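Local coordinates for protein potential RNA-dependent RNA polymerase (Human picobirnavirus, PDB 5I62) that probably synthesises RNA on an RNA template from ribonucleoside triphosphates, serving both transcription and genome replication of a double-stranded RNA virus, at residues V235-V240 with T397-W402; R242-M247 with N353-G358. One frame throughout, in Å; residues are numbered along the deposited sequence.

Contact 1: residues V235-V240 with T397-W402; sequences VSMEAV and TYLRRW
Met237 and Leu399 face each other with their CA atoms 9.3 Å apart, where the first turn of helix 237-250, capped by Ser236 OG accepting from Ala239 N, meets the tip of the hairpin of strands 395-398 and 401-404, whose two strands are joined by a type I' turn from Tyr398 to Arg401. Such a distance leaves the joining to side chains. Met237, flexible enough to bend at both chi2 and chi3, serves two neighbours: its CE touches Leu399 CD1 at 3.7 Å, and its SD sits over the centre of the Arg401 guanidinium, 3.9 Å above the plane. That flat group is held by its own hairpin, since Arg401 NH1 donates to Leu399 O at 2.7 Å, nearly along the C=O axis and in the guanidinium plane. Val240 puts CG1 anti to its backbone N (chi1 170°), where the methyl meets the edge of the Tyr398 ring, 3.6 Å from CD2. Leu399 lays CG over the centre of that ring and offers CD1 to Met237, two apolar surfaces that a branched aliphatic chain can meet at once. The hairpin sequence and position are consistent with polymerase motif E. No hydrogen bond crosses the contact: cohesion rests on apolar packing, to which the polarisable sulfur over the cationic guanidinium may add, while Arg401 NH1 and Ala239 N find their acceptors within their own segments.

Contact 2: residues R242-M247 with N353-G358; sequences RRITKM and NSQCLG
Arg243 and Asn353 pack against each other where helix 237-250 backs the first strand of motif C, the palm-domain hairpin of RNA polymerases that carries the Gly-Asp-Asp signature beginning at Gly358. The two backbones come close at the end of the pair, Met247 CA to Asn353 CA being 4.9 Å. Asn353 presses its side chain onto the helix: CB lies 3.6 Å from Met247 N, and the amide carbon CG rests 3.6 Å from Lys246 CB. A small polar residue fits here, short enough to admit the helix backbone yet able to take a water through OD1. Lys246 contributes only its base, the ammonium end leading away, while Met247 offers CB, and its side chain, whose end leads away, also touches Val362. Arg243 turns CG anti to its backbone N (chi1 -169°), bringing it beside Asn353 O. Gln355 extends from the strand with its CG 3.8 Å from Arg243 CG, and crosses Ile244 at about a right angle; the aliphatic parts of Arg243 and Gln355 lie against each other between helix and strand. Water links the charged end of Arg243 to the strand. One molecule, in the guanidinium plane, accepts from NH1 and donates to Ser354 O, which also accepts from Arg336. The other accepts from Arg243 NE at 3.1 Å and donates to Asn353 OD1 at 2.8 Å.

Contacts 1 and 2 share helix 237-250, its first turn facing the 395-404 hairpin and the following turns facing strand 355-357; their centres lie about 8 Å apart. Tyr398 joins them directly, for its OH reaches 3.2 Å from Cys356 C and 3.4 Å from Leu357 N, and its ring also touches Gln355. One helix therefore backs two elements of the palm. In polymerases of this family the motif C hairpin bears metal-binding aspartates. The pair thus lies close to the probable catalytic centre, contact 1 reaching Asp360, just beyond the strand of contact 2 and probably one of the metal-binding aspartates, through Tyr398 and Leu399.

Contact 1: residues V235-V240 with T397-W402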
loop_
_atom_site.group_PDB
_atom_site.type_symbol
_atom_site.label_atom_id
_atom_site.label_comp_id
_atom_site.label_asym_id
_atom_site.label_seq_id
_atom_site.Cartn_x
_atom_site.Cartn_y
_atom_site.Cartn_z
ATOM N N VAL A 235 -7.398 8.304 -6.838
ATOM C CA VAL A 235 -8.542 9.190 -6.685
ATOM C C VAL A 235 -9.574 8.519 -5.789
ATOM O O VAL A 235 -9.916 9.042 -4.727
ATOM C CB VAL A 235 -9.145 9.576 -8.047
ATOM C CG1 VAL A 235 -10.355 10.509 -7.855
ATOM C CG2 VAL A 235 -8.086 10.246 -8.922
ATOM N N SER A 236 -10.077 7.357 -6.206
ATOM C CA SER A 236 -11.136 6.690 -5.456
ATOM C C SER A 236 -11.410 5.328 -6.066
ATOM O O SER A 236 -11.044 5.060 -7.209
ATOM C CB SER A 236 -12.425 7.513 -5.465
ATOM O OG SER A 236 -13.003 7.462 -6.755
ATOM N N MET A 237 -12.097 4.483 -5.297
ATOM C CA MET A 237 -12.509 3.191 -5.831
ATOM C C MET A 237 -13.565 3.357 -6.917
ATOM O O MET A 237 -13.696 2.503 -7.805
ATOM C CB MET A 237 -13.021 2.298 -4.708
ATOM C CG MET A 237 -11.950 1.932 -3.677
ATOM S SD MET A 237 -10.684 0.825 -4.346
ATOM C CE MET A 237 -9.356 1.970 -4.734
ATOM N N GLU A 238 -14.321 4.450 -6.873
ATOM C CA GLU A 238 -15.287 4.707 -7.937
ATOM C C GLU A 238 -14.584 5.101 -9.237
ATOM O O GLU A 238 -15.028 4.723 -10.330
ATOM C CB GLU A 238 -16.282 5.775 -7.481
ATOM C CG GLU A 238 -17.229 5.299 -6.356
ATOM C CD GLU A 238 -16.536 5.124 -4.991
ATOM O OE1 GLU A 238 -15.600 5.897 -4.671
ATOM O OE2 GLU A 238 -16.934 4.204 -4.234
ATOM N N ALA A 239 -13.479 5.843 -9.143
ATOM C CA ALA A 239 -12.685 6.127 -10.342
ATOM C C ALA A 239 -12.066 4.849 -10.900
ATOM O O ALA A 239 -11.945 4.690 -12.122
ATOM C CB ALA A 239 -11.602 7.158 -10.045
ATOM N N VAL A 240 -11.654 3.935 -10.017
ATOM C CA VAL A 240 -11.130 2.646 -10.466
ATOM C C VAL A 240 -12.203 1.881 -11.220
ATOM O O VAL A 240 -11.944 1.300 -12.279
ATOM C CB VAL A 240 -10.607 1.817 -9.275
ATOM C CG1 VAL A 240 -10.301 0.377 -9.729
ATOM C CG2 VAL A 240 -9.365 2.445 -8.681
ATOM N N THR A 397 -9.844 -9.242 -11.056
ATOM C CA THR A 397 -9.633 -8.818 -9.681
ATOM C C THR A 397 -8.546 -7.766 -9.697
ATOM O O THR A 397 -7.553 -7.907 -10.415
ATOM C CB THR A 397 -9.245 -9.991 -8.769
ATOM O OG1 THR A 397 -8.073 -10.622 -9.297
ATOM C CG2 THR A 397 -10.368 -11.017 -8.706
ATOM N N TYR A 398 -8.751 -6.703 -8.933
ATOM C CA TYR A 398 -7.823 -5.585 -8.884
ATOM C C TYR A 398 -8.010 -4.937 -7.528
ATOM O O TYR A 398 -9.148 -4.659 -7.145
ATOM C CB TYR A 398 -8.100 -4.585 -10.019
ATOM C CG TYR A 398 -7.178 -3.393 -10.058
ATOM C CD1 TYR A 398 -5.796 -3.554 -10.073
ATOM C CD2 TYR A 398 -7.686 -2.095 -10.075
ATOM C CE1 TYR A 398 -4.950 -2.458 -10.114
ATOM C CE2 TYR A 398 -6.841 -0.990 -10.119
ATOM C CZ TYR A 398 -5.472 -1.182 -10.134
ATOM O OH TYR A 398 -4.624 -0.091 -10.184
ATOM N N LEU A 399 -6.907 -4.755 -6.797
ATOM C CA LEU A 399 -6.913 -4.172 -5.445
ATOM C C LEU A 399 -7.824 -4.960 -4.510
ATOM O O LEU A 399 -8.526 -4.389 -3.676
ATOM C CB LEU A 399 -7.316 -2.695 -5.475
ATOM C CG LEU A 399 -6.472 -1.808 -6.398
ATOM C CD1 LEU A 399 -6.938 -0.350 -6.318
ATOM C CD2 LEU A 399 -4.977 -1.927 -6.081
ATOM N N ARG A 400 -7.816 -6.287 -4.669
ATOM C CA ARG A 400 -8.629 -7.214 -3.880
ATOM C C ARG A 400 -10.131 -6.948 -4.008
ATOM O O ARG A 400 -10.906 -7.262 -3.097
ATOM C CB ARG A 400 -8.204 -7.218 -2.410
ATOM C CG ARG A 400 -6.819 -7.839 -2.197
ATOM C CD ARG A 400 -6.482 -7.927 -0.711
ATOM N NE ARG A 400 -5.054 -7.756 -0.434
ATOM C CZ ARG A 400 -4.125 -8.676 -0.683
ATOM N NH1 ARG A 400 -4.462 -9.845 -1.226
ATOM N NH2 ARG A 400 -2.852 -8.425 -0.392
ATOM N N ARG A 401 -10.559 -6.410 -5.154
ATOM C CA ARG A 401 -11.973 -6.307 -5.491
ATOM C C ARG A 401 -12.250 -7.073 -6.781
ATOM O O ARG A 401 -11.459 -7.015 -7.729
ATOM C CB ARG A 401 -12.426 -4.863 -5.697
ATOM C CG ARG A 401 -12.833 -4.129 -4.448
ATOM C CD ARG A 401 -11.640 -3.486 -3.859
ATOM N NE ARG A 401 -11.956 -2.595 -2.741
ATOM C CZ ARG A 401 -11.036 -2.202 -1.871
ATOM N NH1 ARG A 401 -9.795 -2.658 -2.006
ATOM N NH2 ARG A 401 -11.349 -1.379 -0.871
ATOM N N TRP A 402 -13.395 -7.745 -6.818
ATOM C CA TRP A 402 -13.853 -8.498 -7.980
ATOM C C TRP A 402 -14.757 -7.616 -8.826
ATOM O O TRP A 402 -15.577 -6.864 -8.299
ATOM C CB TRP A 402 -14.600 -9.737 -7.502
ATOM C CG TRP A 402 -15.337 -10.575 -8.499
ATOM C CD1 TRP A 402 -14.870 -11.684 -9.129
ATOM C CD2 TRP A 402 -16.709 -10.432 -8.900
ATOM N NE1 TRP A 402 -15.852 -12.230 -9.915
ATOM C CE2 TRP A 402 -16.989 -11.477 -9.795
ATOM C CE3 TRP A 402 -17.718 -9.512 -8.592
ATOM C CZ2 TRP A 402 -18.237 -11.634 -10.396
ATOM C CZ3 TRP A 402 -18.957 -9.664 -9.191
ATOM C CH2 TRP A 402 -19.207 -10.730 -10.073
#

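Contact 2: residues R242-M247 with N353-G358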
loop_
_atom_site.group_PDB
_atom_site.type_symbol
_atom_site.label_atom_id
_atom_site.label_comp_id
_atom_site.label_asym_id
_atom_site.label_seq_id
_atom_site.Cartn_x
_atom_site.Cartn_y
_atom_site.Cartn_z
ATOM N N ARG A 242 -14.868 2.964 -12.742
ATOM C CA ARG A 242 -15.194 3.534 -14.037
ATOM C C ARG A 242 -14.203 3.093 -15.097
ATOM O O ARG A 242 -14.594 2.797 -16.224
ATOM C CB ARG A 242 -15.268 5.048 -13.984
ATOM C CG ARG A 242 -16.551 5.519 -13.351
ATOM C CD ARG A 242 -16.771 6.973 -13.626
ATOM N NE ARG A 242 -15.497 7.617 -13.918
ATOM C CZ ARG A 242 -14.849 8.368 -13.029
ATOM N NH1 ARG A 242 -15.353 8.550 -11.803
ATOM N NH2 ARG A 242 -13.679 8.918 -13.360
ATOM N N ARG A 243 -12.912 3.046 -14.759
ATOM C CA ARG A 243 -11.934 2.629 -15.757
ATOM C C ARG A 243 -12.012 1.129 -16.033
ATOM O O ARG A 243 -11.830 0.700 -17.180
ATOM C CB ARG A 243 -10.525 3.035 -15.346
ATOM C CG ARG A 243 -9.530 2.853 -16.487
ATOM C CD ARG A 243 -8.435 3.886 -16.486
ATOM N NE ARG A 243 -8.935 5.260 -16.526
ATOM C CZ ARG A 243 -8.162 6.332 -16.347
ATOM N NH1 ARG A 243 -6.859 6.176 -16.126
ATOM N NH2 ARG A 243 -8.683 7.555 -16.382
ATOM N N ILE A 244 -12.264 0.311 -15.003
ATOM C CA ILE A 244 -12.523 -1.116 -15.237
ATOM C C ILE A 244 -13.635 -1.283 -16.268
ATOM O O ILE A 244 -13.534 -2.089 -17.204
ATOM C CB ILE A 244 -12.906 -1.839 -13.930
ATOM C CG1 ILE A 244 -11.768 -1.825 -12.900
ATOM C CG2 ILE A 244 -13.355 -3.277 -14.234
ATOM C CD1 ILE A 244 -10.552 -2.588 -13.328
ATOM N N THR A 245 -14.729 -0.538 -16.084
ATOM C CA THR A 245 -15.861 -0.589 -17.006
ATOM C C THR A 245 -15.423 -0.265 -18.436
ATOM O O THR A 245 -15.771 -0.981 -19.380
ATOM C CB THR A 245 -16.959 0.381 -16.547
ATOM O OG1 THR A 245 -17.276 0.174 -15.159
ATOM C CG2 THR A 245 -18.226 0.193 -17.388
ATOM N N LYS A 246 -14.657 0.812 -18.606
ATOM C CA LYS A 246 -14.195 1.204 -19.939
ATOM C C LYS A 246 -13.283 0.148 -20.544
ATOM O O LYS A 246 -13.324 -0.086 -21.760
ATOM C CB LYS A 246 -13.489 2.560 -19.873
ATOM C CG LYS A 246 -14.435 3.723 -19.567
ATOM C CD LYS A 246 -15.634 3.646 -20.531
ATOM C CE LYS A 246 -16.839 4.441 -20.042
ATOM N NZ LYS A 246 -16.626 5.919 -20.080
ATOM N N MET A 247 -12.478 -0.516 -19.707
ATOM C CA MET A 247 -11.605 -1.581 -20.189
ATOM C C MET A 247 -12.424 -2.727 -20.774
ATOM O O MET A 247 -12.103 -3.257 -21.851
ATOM C CB MET A 247 -10.706 -2.060 -19.043
ATOM C CG MET A 247 -9.699 -3.143 -19.450
ATOM S SD MET A 247 -8.917 -3.893 -17.992
ATOM C CE MET A 247 -10.341 -4.754 -17.313
ATOM N N ASN A 353 -7.214 2.003 -20.888
ATOM C CA ASN A 353 -8.035 1.772 -19.707
ATOM C C ASN A 353 -7.486 0.672 -18.802
ATOM O O ASN A 353 -8.088 0.402 -17.754
ATOM C CB ASN A 353 -9.465 1.461 -20.132
ATOM C CG ASN A 353 -10.067 2.580 -20.966
ATOM O OD1 ASN A 353 -10.241 3.695 -20.472
ATOM N ND2 ASN A 353 -10.375 2.294 -22.223
ATOM N N SER A 354 -6.386 0.023 -19.194
ATOM C CA SER A 354 -5.615 -0.780 -18.253
ATOM C C SER A 354 -5.193 0.104 -17.076
ATOM O O SER A 354 -5.099 1.328 -17.189
ATOM C CB SER A 354 -4.381 -1.384 -18.934
ATOM O OG SER A 354 -4.758 -2.138 -20.087
ATOM N N GLN A 355 -4.933 -0.529 -15.928
ATOM C CA GLN A 355 -4.634 0.209 -14.705
ATOM C C GLN A 355 -3.500 -0.470 -13.947
ATOM O O GLN A 355 -3.309 -1.686 -14.045
ATOM C CB GLN A 355 -5.852 0.285 -13.765
ATOM C CG GLN A 355 -7.047 0.991 -14.309
ATOM C CD GLN A 355 -8.149 1.080 -13.273
ATOM O OE1 GLN A 355 -9.216 0.484 -13.426
ATOM N NE2 GLN A 355 -7.879 1.809 -12.197
ATOM N N CYS A 356 -2.775 0.324 -13.159
ATOM C CA CYS A 356 -1.815 -0.242 -12.224
ATOM C C CYS A 356 -1.651 0.677 -11.019
ATOM O O CYS A 356 -1.874 1.887 -11.092
ATOM C CB CYS A 356 -0.446 -0.502 -12.870
ATOM S SG CYS A 356 0.269 0.897 -13.741
ATOM N N LEU A 357 -1.237 0.075 -9.914
ATOM C CA LEU A 357 -0.991 0.811 -8.684
ATOM C C LEU A 357 0.026 0.010 -7.897
ATOM O O LEU A 357 -0.261 -1.129 -7.519
ATOM C CB LEU A 357 -2.269 1.002 -7.872
ATOM C CG LEU A 357 -2.008 1.635 -6.500
ATOM C CD1 LEU A 357 -1.753 3.124 -6.656
ATOM C CD2 LEU A 357 -3.162 1.372 -5.544
ATOM N N GLY A 358 1.213 0.574 -7.701
ATOM C CA GLY A 358 2.258 -0.175 -7.024
ATOM C C GLY A 358 2.510 -1.488 -7.737
ATOM O O GLY A 358 2.748 -1.505 -8.953
HETATM O O HOH W 1 -5.217 3.766 -16.020
HETATM O O HOH W 2 -11.293 5.445 -18.512
#